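Local coordinates for trehalose monomycolate exporter MmpL3 (Mycobacterium tuberculosis, PDB 7NVH), which exports trehalose monomycolate across the inner membrane as a member of the RND permease clan, probably supplying mycolic acids to the mycobacterial cell envelope, at residues A[67-72]-A[130-135]; A[145-150]-A[169-174]; A[162-167]-A[435-440]. All blocks are in the same frame, centred on the assembly; numbering follows the deposited sequence.

Interaction 1 of 3, residues A[67-72]-A[130-135]; sequences GHIVAI and VSIPLK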
loop_
_atom_site.group_PDB
_atom_site.type_symbol
_atom_site.label_atom_id
_atom_site.label_comp_id
_atom_site.label_asym_id
_atom_site.label_seq_id
_atom_site.Cartn_x
_atom_site.Cartn_y
_atom_site.Cartn_z
ATOM N N GLY A 67 8.677 -11.957 23.826
ATOM C CA GLY A 67 7.473 -12.182 23.060
ATOM C C GLY A 67 7.696 -12.709 21.661
ATOM O O GLY A 67 6.750 -12.719 20.866
ATOM N N HIS A 68 8.915 -13.139 21.330
ATOM C CA HIS A 68 9.190 -13.623 19.982
ATOM C C HIS A 68 8.358 -14.856 19.661
ATOM O O HIS A 68 7.650 -14.898 18.650
ATOM C CB HIS A 68 10.677 -13.935 19.835
ATOM C CG HIS A 68 11.534 -12.723 19.663
ATOM N ND1 HIS A 68 11.010 -11.461 19.495
ATOM C CD2 HIS A 68 12.879 -12.580 19.636
ATOM C CE1 HIS A 68 11.995 -10.592 19.371
ATOM N NE2 HIS A 68 13.140 -11.244 19.451
ATOM N N ILE A 69 8.430 -15.872 20.517
ATOM C CA ILE A 69 7.678 -17.108 20.343
ATOM C C ILE A 69 7.144 -17.533 21.700
ATOM O O ILE A 69 7.899 -17.596 22.674
ATOM C CB ILE A 69 8.538 -18.238 19.746
ATOM C CG1 ILE A 69 9.124 -17.835 18.396
ATOM C CG2 ILE A 69 7.723 -19.507 19.602
ATOM C CD1 ILE A 69 10.096 -18.842 17.847
ATOM N N VAL A 70 5.849 -17.822 21.767
ATOM C CA VAL A 70 5.256 -18.515 22.902
ATOM C C VAL A 70 4.557 -19.757 22.368
ATOM O O VAL A 70 3.757 -19.673 21.431
ATOM C CB VAL A 70 4.293 -17.614 23.699
ATOM C CG1 VAL A 70 5.066 -16.504 24.381
ATOM C CG2 VAL A 70 3.232 -17.018 22.803
ATOM N N ALA A 71 4.890 -20.907 22.937
ATOM C CA ALA A 71 4.389 -22.194 22.471
ATOM C C ALA A 71 3.503 -22.778 23.559
ATOM O O ALA A 71 3.987 -23.130 24.637
ATOM C CB ALA A 71 5.541 -23.133 22.131
ATOM N N ILE A 72 2.213 -22.898 23.268
ATOM C CA ILE A 72 1.223 -23.296 24.258
ATOM C C ILE A 72 1.101 -24.813 24.244
ATOM O O ILE A 72 0.760 -25.408 23.217
ATOM C CB ILE A 72 -0.131 -22.637 23.980
ATOM C CG1 ILE A 72 -0.017 -21.120 24.092
ATOM C CG2 ILE A 72 -1.165 -23.142 24.956
ATOM C CD1 ILE A 72 -1.232 -20.400 23.582
ATOM N N VAL A 130 5.869 -21.780 27.004
ATOM C CA VAL A 130 7.259 -21.403 27.193
ATOM C C VAL A 130 7.599 -20.343 26.162
ATOM O O VAL A 130 7.024 -20.304 25.071
ATOM C CB VAL A 130 8.216 -22.608 27.074
ATOM C CG1 VAL A 130 7.884 -23.650 28.119
ATOM C CG2 VAL A 130 8.140 -23.206 25.686
ATOM N N SER A 131 8.531 -19.470 26.517
ATOM C CA SER A 131 8.958 -18.387 25.645
ATOM C C SER A 131 10.300 -18.755 25.033
ATOM O O SER A 131 11.253 -19.047 25.759
ATOM C CB SER A 131 9.060 -17.075 26.418
ATOM O OG SER A 131 9.437 -16.013 25.562
ATOM N N ILE A 132 10.372 -18.740 23.706
ATOM C CA ILE A 132 11.614 -19.058 23.007
ATOM C C ILE A 132 12.205 -17.772 22.440
ATOM O O ILE A 132 11.697 -17.244 21.441
ATOM C CB ILE A 132 11.391 -20.096 21.896
ATOM C CG1 ILE A 132 10.971 -21.445 22.479
ATOM C CG2 ILE A 132 12.647 -20.266 21.066
ATOM C CD1 ILE A 132 9.479 -21.637 22.579
ATOM N N PRO A 133 13.251 -17.223 23.048
ATOM C CA PRO A 133 13.953 -16.099 22.425
ATOM C C PRO A 133 14.677 -16.538 21.165
ATOM O O PRO A 133 15.122 -17.681 21.043
ATOM C CB PRO A 133 14.941 -15.657 23.509
ATOM C CG PRO A 133 14.364 -16.185 24.779
ATOM C CD PRO A 133 13.751 -17.488 24.404
ATOM N N LEU A 134 14.798 -15.610 20.224
ATOM C CA LEU A 134 15.437 -15.873 18.944
ATOM C C LEU A 134 16.645 -14.966 18.773
ATOM O O LEU A 134 16.582 -13.769 19.068
ATOM C CB LEU A 134 14.465 -15.656 17.789
ATOM C CG LEU A 134 13.367 -16.697 17.617
ATOM C CD1 LEU A 134 12.363 -16.210 16.603
ATOM C CD2 LEU A 134 13.952 -18.024 17.189
ATOM N N LYS A 135 17.742 -15.539 18.291
ATOM C CA LYS A 135 18.935 -14.755 18.020
ATOM C C LYS A 135 18.706 -13.830 16.831
ATOM O O LYS A 135 17.922 -14.124 15.925
ATOM C CB LYS A 135 20.126 -15.669 17.747
ATOM C CG LYS A 135 20.887 -16.070 18.992
ATOM C CD LYS A 135 22.061 -16.959 18.649
ATOM C CE LYS A 135 22.670 -17.563 19.897
ATOM N NZ LYS A 135 22.406 -19.023 19.990
#
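Residues 67-72 and 130-135 run antiparallel where strand 70-74 pairs with strand 127-131, in register at Val70 with Ser131 and Ala71 with Val130. The pairing is closest at Val70 and Ser131, a non-hydrogen-bonded pair with its CA atoms 4.6 Å apart. On one flank of it Ala71 N donates to Val130 O at 3.1 Å, a nearly straight bond lying in the carbonyl plane, while the return bond from Val130 N to Ala71 O is weak. On the other flank Ile132 N reaches Ile69 O at 2.9 Å, approaching from above the carbonyl plane. Ser131 CA lies beside the same Ile69 O, at 3.3 Å.

The tight apolar part lies past this bond. Ile69 directs CG1 anti to its carbonyl carbon (chi1 -58°), which lays CD1 against Leu134 CD1 at 3.7 Å, the two side chains crossing at about a right angle. Ile69 CB meets Ile132 CB at 4.0 Å, and Ile132 CD1 bends back over Ala71 CB at 4.2 Å. His68 adds the edge of its imidazole: Leu134 N lies at that edge, close to the ring plane, 3.6 Å from His68 CD2. The looser side is that of Pro133 and Lys135, which turn away from residues 67-72 and are partly exposed; Lys135 NZ is hydrogen-bonded to Pro102 O.

On its other edge strand 70-74 pairs with strand 162-164, which makes it an inner strand of this four-stranded antiparallel sheet. Helix 139-147 covers Ile69 and Leu134 through Tyr146, whereas His68 touches Ile142 of that helix and Leu166 and Gln167 of helix 166-174.

Interaction 2 of 3, residues A[145-150]-A[169-174]; sequences NYKAIA and VAEALT. With AV0 (Lauryl Maltose Neopentyl Glycol), chain B.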
loop_
_atom_site.group_PDB
_atom_site.type_symbol
_atom_site.label_atom_id
_atom_site.label_comp_id
_atom_site.label_asym_id
_atom_site.label_seq_id
_atom_site.Cartn_x
_atom_site.Cartn_y
_atom_site.Cartn_z
ATOM N N ASN A 145 15.357 -15.955 11.068
ATOM C CA ASN A 145 15.722 -17.016 11.998
ATOM C C ASN A 145 14.502 -17.824 12.409
ATOM O O ASN A 145 14.573 -19.051 12.533
ATOM C CB ASN A 145 16.411 -16.423 13.224
ATOM C CG ASN A 145 17.886 -16.193 13.005
ATOM O OD1 ASN A 145 18.421 -16.504 11.943
ATOM N ND2 ASN A 145 18.555 -15.645 14.008
ATOM N N TYR A 146 13.372 -17.151 12.632
ATOM C CA TYR A 146 12.150 -17.875 12.961
ATOM C C TYR A 146 11.668 -18.713 11.789
ATOM O O TYR A 146 11.153 -19.817 11.984
ATOM C CB TYR A 146 11.043 -16.917 13.387
ATOM C CG TYR A 146 9.703 -17.607 13.440
ATOM C CD1 TYR A 146 9.437 -18.563 14.407
ATOM C CD2 TYR A 146 8.721 -17.332 12.507
ATOM C CE1 TYR A 146 8.226 -19.207 14.456
ATOM C CE2 TYR A 146 7.505 -17.974 12.549
ATOM C CZ TYR A 146 7.264 -18.911 13.525
ATOM O OH TYR A 146 6.051 -19.554 13.573
ATOM N N LYS A 147 11.765 -18.179 10.572
ATOM C CA LYS A 147 11.346 -18.941 9.402
ATOM C C LYS A 147 12.211 -20.175 9.208
ATOM O O LYS A 147 11.735 -21.196 8.702
ATOM C CB LYS A 147 11.391 -18.060 8.155
ATOM C CG LYS A 147 10.150 -17.215 7.950
ATOM C CD LYS A 147 10.254 -16.396 6.678
ATOM C CE LYS A 147 9.504 -15.084 6.807
ATOM N NZ LYS A 147 8.734 -14.759 5.575
ATOM N N ALA A 148 13.482 -20.100 9.602
ATOM C CA ALA A 148 14.376 -21.243 9.467
ATOM C C ALA A 148 14.053 -22.374 10.435
ATOM O O ALA A 148 14.542 -23.489 10.234
ATOM C CB ALA A 148 15.825 -20.801 9.664
ATOM N N ILE A 149 13.254 -22.125 11.472
ATOM C CA ILE A 149 12.943 -23.143 12.471
ATOM C C ILE A 149 11.454 -23.420 12.601
ATOM O O ILE A 149 11.081 -24.362 13.315
ATOM C CB ILE A 149 13.521 -22.774 13.854
ATOM C CG1 ILE A 149 12.757 -21.594 14.447
ATOM C CG2 ILE A 149 14.995 -22.453 13.751
ATOM C CD1 ILE A 149 13.047 -21.359 15.903
ATOM N N ALA A 150 10.591 -22.635 11.959
ATOM C CA ALA A 150 9.151 -22.814 12.138
ATOM C C ALA A 150 8.652 -24.195 11.730
ATOM O O ALA A 150 7.880 -24.794 12.498
ATOM C CB ALA A 150 8.400 -21.709 11.390
ATOM N N VAL A 169 3.129 -14.283 14.307
ATOM C CA VAL A 169 2.198 -13.322 13.732
ATOM C C VAL A 169 2.854 -12.558 12.589
ATOM O O VAL A 169 2.224 -12.297 11.559
ATOM C CB VAL A 169 1.668 -12.373 14.820
ATOM C CG1 VAL A 169 0.921 -11.216 14.190
ATOM C CG2 VAL A 169 0.763 -13.127 15.772
ATOM N N ALA A 170 4.124 -12.187 12.751
ATOM C CA ALA A 170 4.836 -11.510 11.670
ATOM C C ALA A 170 4.967 -12.410 10.448
ATOM O O ALA A 170 4.812 -11.949 9.312
ATOM C CB ALA A 170 6.212 -11.055 12.149
ATOM N N GLU A 171 5.260 -13.693 10.661
ATOM C CA GLU A 171 5.350 -14.630 9.549
ATOM C C GLU A 171 4.008 -14.784 8.851
ATOM O O GLU A 171 3.945 -14.858 7.619
ATOM C CB GLU A 171 5.851 -15.984 10.043
ATOM C CG GLU A 171 6.078 -16.996 8.940
ATOM C CD GLU A 171 6.007 -18.423 9.438
ATOM O OE1 GLU A 171 6.622 -19.307 8.806
ATOM O OE2 GLU A 171 5.329 -18.663 10.458
ATOM N N ALA A 172 2.921 -14.848 9.622
ATOM C CA ALA A 172 1.598 -14.933 9.015
ATOM C C ALA A 172 1.279 -13.678 8.213
ATOM O O ALA A 172 0.719 -13.759 7.114
ATOM C CB ALA A 172 0.540 -15.168 10.090
ATOM N N LEU A 173 1.626 -12.507 8.747
ATOM C CA LEU A 173 1.365 -11.250 8.059
ATOM C C LEU A 173 2.165 -11.101 6.773
ATOM O O LEU A 173 1.606 -10.670 5.761
ATOM C CB LEU A 173 1.667 -10.069 8.983
ATOM C CG LEU A 173 0.649 -9.784 10.086
ATOM C CD1 LEU A 173 1.228 -8.819 11.104
ATOM C CD2 LEU A 173 -0.637 -9.236 9.503
ATOM N N THR A 174 3.454 -11.443 6.786
ATOM C CA THR A 174 4.263 -11.383 5.576
ATOM C C THR A 174 4.079 -12.592 4.674
ATOM O O THR A 174 4.483 -12.541 3.509
ATOM C CB THR A 174 5.750 -11.253 5.922
ATOM O OG1 THR A 174 6.240 -12.507 6.407
ATOM C CG2 THR A 174 5.963 -10.185 6.977
HETATM C C1 AV0 B . 7.534 -3.945 14.791
HETATM O O1 AV0 B . 6.216 -4.275 14.514
HETATM C C2 AV0 B . 8.129 -3.146 13.648
HETATM O O2 AV0 B . 8.090 -3.939 12.461
HETATM C C3 AV0 B . 9.548 -2.762 13.934
HETATM O O3 AV0 B . 9.969 -1.832 12.896
HETATM C C4 AV0 B . 9.746 -2.128 15.269
HETATM O O4 AV0 B . 11.174 -2.188 15.625
HETATM C C5 AV0 B . 8.978 -2.807 16.405
HETATM O O5 AV0 B . 7.581 -3.159 16.047
HETATM C C6 AV0 B . 8.946 -1.888 17.582
HETATM O O6 AV0 B . 7.618 -1.741 18.016
HETATM C CAA AV0 B . 3.178 -7.509 4.255
HETATM C CAB AV0 B . 3.867 -12.273 24.095
HETATM O OAI AV0 B . 10.630 0.847 12.826
HETATM O OAJ AV0 B . -2.037 -5.381 24.689
HETATM O OAL AV0 B . -1.850 -1.805 17.396
HETATM O OAN AV0 B . 0.916 -4.659 21.618
HETATM O OAP AV0 B . 2.494 -6.119 19.808
HETATM O OAQ AV0 B . 12.555 2.148 17.001
HETATM O OAR AV0 B . -4.016 -2.865 23.589
HETATM O OAS AV0 B . 14.499 0.262 14.577
HETATM O OAT AV0 B . -5.201 -2.186 21.048
HETATM O OAU AV0 B . 12.588 -0.701 17.537
HETATM O OAV AV0 B . -3.479 -2.576 18.886
HETATM C CAW AV0 B . 3.711 -7.627 5.672
HETATM C CAX AV0 B . 3.040 -12.377 22.774
HETATM C CAY AV0 B . 4.521 -6.387 6.016
HETATM C CAZ AV0 B . 3.127 -11.033 21.998
HETATM C CBA AV0 B . 4.766 -6.345 7.525
HETATM C CBB AV0 B . 2.248 -11.130 20.730
HETATM C CBC AV0 B . 3.421 -6.489 8.263
HETATM C CBD AV0 B . 2.183 -9.744 20.013
HETATM C CBE AV0 B . 3.602 -6.082 9.761
HETATM C CBF AV0 B . 1.725 -9.959 18.556
HETATM C CBG AV0 B . 4.751 -6.957 10.421
HETATM C CBH AV0 B . 1.756 -8.586 17.782
HETATM C CBI AV0 B . 5.395 -6.149 11.609
HETATM C CBJ AV0 B . 2.382 -8.811 16.374
HETATM C CBK AV0 B . 4.776 -6.637 12.995
HETATM C CBL AV0 B . 2.514 -7.438 15.627
HETATM C CBM AV0 B . 11.767 1.372 13.472
HETATM C CBN AV0 B . -2.850 -5.611 23.564
HETATM C CBP AV0 B . -0.562 -1.796 17.969
HETATM C CBQ AV0 B . 3.942 -5.464 13.658
HETATM C CBR AV0 B . 3.996 -6.944 15.743
HETATM C CBS AV0 B . 5.579 -4.941 15.619
HETATM C CBT AV0 B . 3.045 -4.542 15.937
HETATM O OBV AV0 B . 3.016 -4.836 17.347
HETATM O OBX AV0 B . 1.116 -3.477 17.548
HETATM O OBY AV0 B . 10.891 0.130 15.362
HETATM O OBZ AV0 B . -2.218 -5.154 21.268
HETATM O OCB AV0 B . -1.231 -3.201 20.469
HETATM C CCC AV0 B . 11.539 1.395 14.952
HETATM C CCD AV0 B . -2.616 -4.525 22.532
HETATM C CCF AV0 B . -0.137 -3.211 18.279
HETATM C CCH AV0 B . 0.673 -4.647 20.167
HETATM C CCJ AV0 B . 1.765 -4.738 17.950
HETATM C CCL AV0 B . 1.948 -4.827 19.470
HETATM C CCM AV0 B . 4.136 -5.482 15.225
HETATM C CCN AV0 B . 12.861 1.652 15.681
HETATM C CCO AV0 B . -3.886 -3.680 22.406
HETATM C CCQ AV0 B . 0.030 -3.356 19.792
HETATM C CCR AV0 B . 11.827 -1.002 15.272
HETATM C CCS AV0 B . -2.153 -4.178 20.157
HETATM C CCT AV0 B . 13.748 0.471 15.826
HETATM C CCU AV0 B . -3.870 -2.784 21.216
HETATM C CCV AV0 B . 13.032 -0.782 16.175
HETATM C CCW AV0 B . -3.514 -3.506 19.995
#
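With CG anti to the backbone N in both Tyr146 (chi1 168°) and Glu171 (chi1 -176°), the ring and the carboxylate are sent toward each other from helices 139-147 and 166-174. Glu171 stays extended beyond CG and crosses the tyrosine at about a right angle, its carboxylate plane turned 81° from the ring. It runs along the ring edge: Glu171 CB lies 3.6 Å from Tyr146 CE2, and Glu171 OE2 sits near the ring plane, 3.3 Å from Tyr146 OH. That hydroxyl gives OE2 a weak hydrogen bond. The other oxygen, Glu171 OE1, faces Ala150 CB at 4.0 Å, and the same methyl lies over one face of the Tyr146 ring, toward its rim.

Lys147 bends at chi3 and chi4 to carry its ammonium past the glutamate, so that Lys147 NZ stands 6.0 Å from Glu171 OE1. The opposite charges may still attract at that range, but Lys147 NZ makes its weak hydrogen bond to Thr174 OG1, at 3.5 Å. The threonine hydroxyl in turn leans weakly on Ala170 O, one turn back in its own helix.

Val169, Leu173 and Thr174 meet the bound detergent, lauryl maltose neopentyl glycol, with Val169 CG1 3.6 Å from its CBJ. Helix 166-174 thus meets helix 139-147 through weak polar contacts on one side and on another forms part of the wall of the detergent pocket, which may correspond to a lipid path in this RND-type exporter.

Interaction 3 of 3, residues A[162-167]-A[435-440]; sequences KLAGLQ and QAQEEF. With AV0 (Lauryl Maltose Neopentyl Glycol), chain B.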
loop_
_atom_site.group_PDB
_atom_site.type_symbol
_atom_site.label_atom_id
_atom_site.label_comp_id
_atom_site.label_asym_id
_atom_site.label_seq_id
_atom_site.Cartn_x
_atom_site.Cartn_y
_atom_site.Cartn_z
ATOM N N LYS A 162 0.852 -25.143 19.984
ATOM C CA LYS A 162 0.299 -23.995 19.278
ATOM C C LYS A 162 1.243 -22.817 19.450
ATOM O O LYS A 162 1.525 -22.402 20.578
ATOM C CB LYS A 162 -1.097 -23.645 19.793
ATOM C CG LYS A 162 -1.743 -24.737 20.619
ATOM C CD LYS A 162 -3.226 -24.858 20.314
ATOM C CE LYS A 162 -3.753 -26.226 20.705
ATOM N NZ LYS A 162 -3.864 -27.132 19.530
ATOM N N LEU A 163 1.722 -22.279 18.336
ATOM C CA LEU A 163 2.682 -21.189 18.366
ATOM C C LEU A 163 1.978 -19.843 18.276
ATOM O O LEU A 163 1.026 -19.673 17.511
ATOM C CB LEU A 163 3.689 -21.329 17.226
ATOM C CG LEU A 163 4.167 -22.750 16.936
ATOM C CD1 LEU A 163 5.053 -22.766 15.705
ATOM C CD2 LEU A 163 4.901 -23.320 18.133
ATOM N N ALA A 164 2.459 -18.892 19.068
ATOM C CA ALA A 164 1.957 -17.529 19.050
ATOM C C ALA A 164 3.108 -16.600 19.395
ATOM O O ALA A 164 4.208 -17.042 19.731
ATOM C CB ALA A 164 0.791 -17.345 20.023
ATOM N N GLY A 165 2.851 -15.304 19.298
ATOM C CA GLY A 165 3.862 -14.332 19.655
ATOM C C GLY A 165 4.158 -13.351 18.544
ATOM O O GLY A 165 3.410 -13.265 17.568
ATOM N N LEU A 166 5.251 -12.609 18.678
ATOM C CA LEU A 166 5.612 -11.608 17.687
ATOM C C LEU A 166 6.026 -12.215 16.358
ATOM O O LEU A 166 5.658 -11.685 15.305
ATOM C CB LEU A 166 6.750 -10.733 18.216
ATOM C CG LEU A 166 6.360 -9.651 19.219
ATOM C CD1 LEU A 166 7.522 -9.349 20.145
ATOM C CD2 LEU A 166 5.907 -8.396 18.503
ATOM N N GLN A 167 6.780 -13.308 16.380
ATOM C CA GLN A 167 7.333 -13.877 15.159
ATOM C C GLN A 167 6.335 -14.739 14.389
ATOM O O GLN A 167 6.293 -14.644 13.158
ATOM C CB GLN A 167 8.600 -14.673 15.473
ATOM C CG GLN A 167 9.646 -13.867 16.218
ATOM C CD GLN A 167 9.991 -12.569 15.519
ATOM O OE1 GLN A 167 10.004 -12.493 14.294
ATOM N NE2 GLN A 167 10.270 -11.535 16.301
ATOM N N GLN A 435 -6.095 -17.173 15.618
ATOM C CA GLN A 435 -6.812 -17.972 16.604
ATOM C C GLN A 435 -5.891 -18.398 17.738
ATOM O O GLN A 435 -6.280 -18.362 18.910
ATOM C CB GLN A 435 -7.433 -19.196 15.934
ATOM C CG GLN A 435 -8.582 -18.880 15.002
ATOM C CD GLN A 435 -9.244 -20.128 14.464
ATOM O OE1 GLN A 435 -8.837 -21.244 14.782
ATOM N NE2 GLN A 435 -10.270 -19.948 13.644
ATOM N N ALA A 436 -4.664 -18.805 17.409
ATOM C CA ALA A 436 -3.709 -19.191 18.441
ATOM C C ALA A 436 -3.370 -18.012 19.343
ATOM O O ALA A 436 -3.307 -18.150 20.569
ATOM C CB ALA A 436 -2.446 -19.760 17.799
ATOM N N GLN A 437 -3.153 -16.836 18.750
ATOM C CA GLN A 437 -2.839 -15.659 19.554
ATOM C C GLN A 437 -4.013 -15.255 20.439
ATOM O O GLN A 437 -3.820 -14.871 21.598
ATOM C CB GLN A 437 -2.426 -14.499 18.652
ATOM C CG GLN A 437 -2.083 -13.241 19.417
ATOM C CD GLN A 437 -0.641 -13.212 19.863
ATOM O OE1 GLN A 437 0.272 -13.179 19.040
ATOM N NE2 GLN A 437 -0.425 -13.229 21.171
ATOM N N GLU A 438 -5.235 -15.326 19.911
ATOM C CA GLU A 438 -6.407 -14.984 20.709
ATOM C C GLU A 438 -6.606 -15.973 21.849
ATOM O O GLU A 438 -6.974 -15.579 22.962
ATOM C CB GLU A 438 -7.648 -14.927 19.822
ATOM C CG GLU A 438 -7.731 -13.687 18.952
ATOM C CD GLU A 438 -8.717 -13.845 17.811
ATOM O OE1 GLU A 438 -9.368 -14.908 17.729
ATOM O OE2 GLU A 438 -8.847 -12.905 16.999
ATOM N N GLU A 439 -6.370 -17.262 21.595
ATOM C CA GLU A 439 -6.447 -18.247 22.668
ATOM C C GLU A 439 -5.375 -17.995 23.718
ATOM O O GLU A 439 -5.620 -18.161 24.917
ATOM C CB GLU A 439 -6.319 -19.658 22.101
ATOM C CG GLU A 439 -6.895 -20.732 23.003
ATOM C CD GLU A 439 -6.362 -22.113 22.679
ATOM O OE1 GLU A 439 -5.189 -22.215 22.264
ATOM O OE2 GLU A 439 -7.116 -23.095 22.839
ATOM N N PHE A 440 -4.179 -17.592 23.286
ATOM C CA PHE A 440 -3.135 -17.232 24.239
ATOM C C PHE A 440 -3.569 -16.057 25.103
ATOM O O PHE A 440 -3.379 -16.065 26.322
ATOM C CB PHE A 440 -1.841 -16.892 23.501
ATOM C CG PHE A 440 -0.750 -16.399 24.402
ATOM C CD1 PHE A 440 -0.160 -17.243 25.322
ATOM C CD2 PHE A 440 -0.322 -15.088 24.337
ATOM C CE1 PHE A 440 0.840 -16.790 26.152
ATOM C CE2 PHE A 440 0.678 -14.632 25.168
ATOM C CZ PHE A 440 1.258 -15.485 26.076
HETATM C C1 AV0 B . 7.534 -3.945 14.791
HETATM O O1 AV0 B . 6.216 -4.275 14.514
HETATM C C2 AV0 B . 8.129 -3.146 13.648
HETATM O O2 AV0 B . 8.090 -3.939 12.461
HETATM C C3 AV0 B . 9.548 -2.762 13.934
HETATM O O3 AV0 B . 9.969 -1.832 12.896
HETATM C C4 AV0 B . 9.746 -2.128 15.269
HETATM O O4 AV0 B . 11.174 -2.188 15.625
HETATM C C5 AV0 B . 8.978 -2.807 16.405
HETATM O O5 AV0 B . 7.581 -3.159 16.047
HETATM C C6 AV0 B . 8.946 -1.888 17.582
HETATM O O6 AV0 B . 7.618 -1.741 18.016
HETATM C CAA AV0 B . 3.178 -7.509 4.255
HETATM C CAB AV0 B . 3.867 -12.273 24.095
HETATM O OAI AV0 B . 10.630 0.847 12.826
HETATM O OAJ AV0 B . -2.037 -5.381 24.689
HETATM O OAL AV0 B . -1.850 -1.805 17.396
HETATM O OAN AV0 B . 0.916 -4.659 21.618
HETATM O OAP AV0 B . 2.494 -6.119 19.808
HETATM O OAQ AV0 B . 12.555 2.148 17.001
HETATM O OAR AV0 B . -4.016 -2.865 23.589
HETATM O OAS AV0 B . 14.499 0.262 14.577
HETATM O OAT AV0 B . -5.201 -2.186 21.048
HETATM O OAU AV0 B . 12.588 -0.701 17.537
HETATM O OAV AV0 B . -3.479 -2.576 18.886
HETATM C CAW AV0 B . 3.711 -7.627 5.672
HETATM C CAX AV0 B . 3.040 -12.377 22.774
HETATM C CAY AV0 B . 4.521 -6.387 6.016
HETATM C CAZ AV0 B . 3.127 -11.033 21.998
HETATM C CBA AV0 B . 4.766 -6.345 7.525
HETATM C CBB AV0 B . 2.248 -11.130 20.730
HETATM C CBC AV0 B . 3.421 -6.489 8.263
HETATM C CBD AV0 B . 2.183 -9.744 20.013
HETATM C CBE AV0 B . 3.602 -6.082 9.761
HETATM C CBF AV0 B . 1.725 -9.959 18.556
HETATM C CBG AV0 B . 4.751 -6.957 10.421
HETATM C CBH AV0 B . 1.756 -8.586 17.782
HETATM C CBI AV0 B . 5.395 -6.149 11.609
HETATM C CBJ AV0 B . 2.382 -8.811 16.374
HETATM C CBK AV0 B . 4.776 -6.637 12.995
HETATM C CBL AV0 B . 2.514 -7.438 15.627
HETATM C CBM AV0 B . 11.767 1.372 13.472
HETATM C CBN AV0 B . -2.850 -5.611 23.564
HETATM C CBP AV0 B . -0.562 -1.796 17.969
HETATM C CBQ AV0 B . 3.942 -5.464 13.658
HETATM C CBR AV0 B . 3.996 -6.944 15.743
HETATM C CBS AV0 B . 5.579 -4.941 15.619
HETATM C CBT AV0 B . 3.045 -4.542 15.937
HETATM O OBV AV0 B . 3.016 -4.836 17.347
HETATM O OBX AV0 B . 1.116 -3.477 17.548
HETATM O OBY AV0 B . 10.891 0.130 15.362
HETATM O OBZ AV0 B . -2.218 -5.154 21.268
HETATM O OCB AV0 B . -1.231 -3.201 20.469
HETATM C CCC AV0 B . 11.539 1.395 14.952
HETATM C CCD AV0 B . -2.616 -4.525 22.532
HETATM C CCF AV0 B . -0.137 -3.211 18.279
HETATM C CCH AV0 B . 0.673 -4.647 20.167
HETATM C CCJ AV0 B . 1.765 -4.738 17.950
HETATM C CCL AV0 B . 1.948 -4.827 19.470
HETATM C CCM AV0 B . 4.136 -5.482 15.225
HETATM C CCN AV0 B . 12.861 1.652 15.681
HETATM C CCO AV0 B . -3.886 -3.680 22.406
HETATM C CCQ AV0 B . 0.030 -3.356 19.792
HETATM C CCR AV0 B . 11.827 -1.002 15.272
HETATM C CCS AV0 B . -2.153 -4.178 20.157
HETATM C CCT AV0 B . 13.748 0.471 15.826
HETATM C CCU AV0 B . -3.870 -2.784 21.216
HETATM C CCV AV0 B . 13.032 -0.782 16.175
HETATM C CCW AV0 B . -3.514 -3.506 19.995
#
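Ala436 presses its methyl against the backbone of strand 162-164, with Ala436 CB 3.5 Å from Leu163 O. One residue along the strand, Ala164 turns its own methyl onto helix 434-443, where it lies 4.0 Å from Gln437 CA and 4.4 Å from Phe440 CB. Such small side chains allow the strand and the helix to come within 7.4 Å, axis to axis, while crossing nearly at right angles (84°).

Gln437 bridges this crossing to the ligand. Its CG is anti to the backbone N, and a bend at chi2 (86°) swings the amide toward Gly165, so that Gly165 N makes a weak hydrogen bond to Gln437 OE1 at 3.4 Å. Gln437 OE1 and NE2 both lie against CBB of one decyl chain of the detergent, OE1 at 3.3 Å. Gly165 occupies the N-cap position of helix 166-174, and at its backbone angles a CB would collide with the preceding carbonyl oxygen.

The helix comes from the second MMPL family region of the sequence and the strand from the first, so the contact joins the two halves of an RND-type transporter where their extramembrane portions meet. Phe440 places its ring edge-to-face with Phe129 and brings CE2 to 4.0 Å from the alkyl carbon CAX; Leu166 CD2 touches the ligand at CBR. At the far end Lys162 passes obliquely by Glu439, with Lys162 CD 3.8 Å from Glu439 OE1. The charged atoms themselves stay apart, and Lys162 NZ makes a weak hydrogen bond to Thr160 O.

Interactions 1, 2 and 3 cluster on one side of the chain's centre, their own centres 10 to 12 Å apart. Interaction 1 closes before the other two open, and the segments of interactions 2 and 3 alternate along the chain. Strands 70-74 and 162-164 are neighbours in one sheet, tying interaction 1 to interaction 3, where Val70 N lies 2.7 Å from Ala164 O. Helix 166-174 continues from that strand into interaction 2, which is also tied to interaction 1 by a probable hydrogen bond from Asn145 ND2 to Lys135 O. All three contribute residues to the detergent pocket, lining part of a site that may accommodate lipid-like substrates.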